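Local structure of GGDEF family protein (Caulobacter vibrioides, 3U2A) at residues A21-L26 against N39-A44. The protein carries a PAS-type domain of the PdeA-like family, the kind of module commonly found in signalling proteins, and belongs to the GGDEF family by name. Residues are numbered along the deposited sequence; the frame is centred on the assembly and turned at random. Where two conformers were deposited one is given.
Sequences AADVAL and NGAARA
Leu-26 and Asn-39 are joined through the backbone N-H and C=O of each residue, a hydrogen-bonded pair at the end of the antiparallel hairpin remote from its turn. Leu-26 N gives a nearly straight bond to Asn-39 O at 2.7 Å, in the plane of that carbonyl, and Asn-39 N returns one to Leu-26 O at 2.9 Å. The same Asn-39 O lies 3.5 Å from Ala-25 CB, taking a bond while packing against a methyl group. Ala-25 then faces Gly-40 as a non-hydrogen-bonded pair with alpha carbons 4.3 Å apart; Gly-40, without a side chain, lets the strands come this close. Just past the paired residues a third backbone bond runs from Ala-41 N to Val-24 O at 3.0 Å, with the donor above the carbonyl plane. Ala-41, at the centre of an inverse gamma turn, also rests its CB against Val-24 O, a second tight point.

Farther out lies the solvent side. Asp-23, the positive-phi residue of the Schellman motif ending helix 12-22, holds CG anti to its backbone N (chi1 -159°). Its OD1 makes a close, non-bonded approach to Ala-44 CB at 3.1 Å, a local tight spot, while a water 2.6 Å from Asp-23 OD2 and 2.9 Å from Ala-44 O bridges the two.

The contact thus joins the start of strand 25-30, just after helix 12-22, to the end of strand 35-40 and the following turn in the PAS-fold sheet. Strand 109-113 flanks 25-30; Val-24 and Leu-26 pack on Leu-19 and Val-112, and Trp-10 of the second subunit touches Leu-26 and Asn-39.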
loop_
_atom_site.group_PDB
_atom_site.type_symbol
_atom_site.label_atom_id
_atom_site.label_comp_id
_atom_site.label_asym_id
_atom_site.label_seq_id
_atom_site.Cartn_x
_atom_site.Cartn_y
_atom_site.Cartn_z
ATOM N N ALA A 21 3.004 -1.924 -9.000
ATOM C CA ALA A 21 1.914 -2.724 -9.556
ATOM C C ALA A 21 0.559 -2.247 -9.036
ATOM O O ALA A 21 -0.414 -2.181 -9.784
ATOM C CB ALA A 21 2.120 -4.186 -9.227
ATOM N N ALA A 22 0.524 -1.905 -7.749
ATOM C CA ALA A 22 -0.674 -1.390 -7.098
ATOM C C ALA A 22 -0.933 0.089 -7.411
ATOM O O ALA A 22 -2.047 0.568 -7.216
ATOM C CB ALA A 22 -0.568 -1.609 -5.605
ATOM N N ASP A 23 0.087 0.793 -7.915
ATOM C CA ASP A 23 0.042 2.245 -8.160
ATOM C C ASP A 23 -0.120 3.013 -6.849
ATOM O O ASP A 23 -0.935 3.923 -6.745
ATOM C CB ASP A 23 -1.079 2.615 -9.135
ATOM C CG ASP A 23 -0.858 3.962 -9.795
ATOM O OD1 ASP A 23 0.320 4.344 -9.962
ATOM O OD2 ASP A 23 -1.861 4.634 -10.146
ATOM N N VAL A 24 0.663 2.609 -5.854
ATOM C CA VAL A 24 0.592 3.126 -4.485
ATOM C C VAL A 24 1.992 3.623 -4.065
ATOM O O VAL A 24 3.009 3.140 -4.594
ATOM C CB VAL A 24 0.072 1.981 -3.541
ATOM C CG1 VAL A 24 0.519 2.142 -2.077
ATOM C CG2 VAL A 24 -1.443 1.839 -3.650
ATOM N N ALA A 25 2.054 4.545 -3.106
ATOM C CA ALA A 25 3.331 4.928 -2.508
ATOM C C ALA A 25 3.244 4.870 -0.980
ATOM O O ALA A 25 2.151 4.917 -0.398
ATOM C CB ALA A 25 3.783 6.315 -2.976
ATOM N N LEU A 26 4.396 4.734 -0.337
ATOM C CA LEU A 26 4.462 4.783 1.112
ATOM C C LEU A 26 5.031 6.137 1.521
ATOM O O LEU A 26 5.823 6.724 0.794
ATOM C CB LEU A 26 5.338 3.646 1.630
ATOM C CG LEU A 26 4.960 2.217 1.200
ATOM C CD1 LEU A 26 5.957 1.193 1.741
ATOM C CD2 LEU A 26 3.528 1.875 1.644
ATOM N N ASN A 39 8.170 6.615 -0.973
ATOM C CA ASN A 39 8.726 5.431 -1.616
ATOM C C ASN A 39 7.635 4.716 -2.415
ATOM O O ASN A 39 6.550 4.459 -1.899
ATOM C CB ASN A 39 9.302 4.482 -0.560
ATOM C CG ASN A 39 10.105 3.354 -1.167
ATOM O OD1 ASN A 39 9.837 2.180 -0.908
ATOM N ND2 ASN A 39 11.112 3.702 -1.969
ATOM N N GLY A 40 7.929 4.390 -3.667
ATOM C CA GLY A 40 6.978 3.668 -4.511
ATOM C C GLY A 40 6.551 4.498 -5.700
ATOM O O GLY A 40 7.366 5.214 -6.285
ATOM N N ALA A 41 5.261 4.433 -6.030
ATOM C CA ALA A 41 4.737 4.999 -7.282
ATOM C C ALA A 41 4.449 6.502 -7.197
ATOM O O ALA A 41 3.396 6.974 -7.663
ATOM C CB ALA A 41 3.480 4.216 -7.754
ATOM N N ALA A 42 5.386 7.255 -6.618
ATOM C CA ALA A 42 5.198 8.700 -6.447
ATOM C C ALA A 42 4.978 9.400 -7.793
ATOM O O ALA A 42 4.018 10.165 -7.948
ATOM C CB ALA A 42 6.377 9.328 -5.689
ATOM N N ARG A 43 5.840 9.122 -8.767
ATOM C CA ARG A 43 5.728 9.752 -10.088
ATOM C C ARG A 43 4.353 9.533 -10.730
ATOM O O ARG A 43 3.717 10.493 -11.195
ATOM C CB ARG A 43 6.862 9.292 -11.024
ATOM C CG ARG A 43 6.814 9.953 -12.398
ATOM C CD ARG A 43 8.166 9.940 -13.109
ATOM N NE ARG A 43 8.055 10.364 -14.511
ATOM C CZ ARG A 43 7.846 11.617 -14.924
ATOM N NH1 ARG A 43 7.706 12.611 -14.053
ATOM N NH2 ARG A 43 7.768 11.881 -16.223
ATOM N N ALA A 44 3.898 8.274 -10.735
ATOM C CA ALA A 44 2.590 7.908 -11.274
ATOM C C ALA A 44 1.437 8.660 -10.616
ATOM O O ALA A 44 0.417 8.936 -11.261
ATOM C CB ALA A 44 2.368 6.406 -11.164
HETATM O O HOH W 1 -1.775 6.964 -11.191
#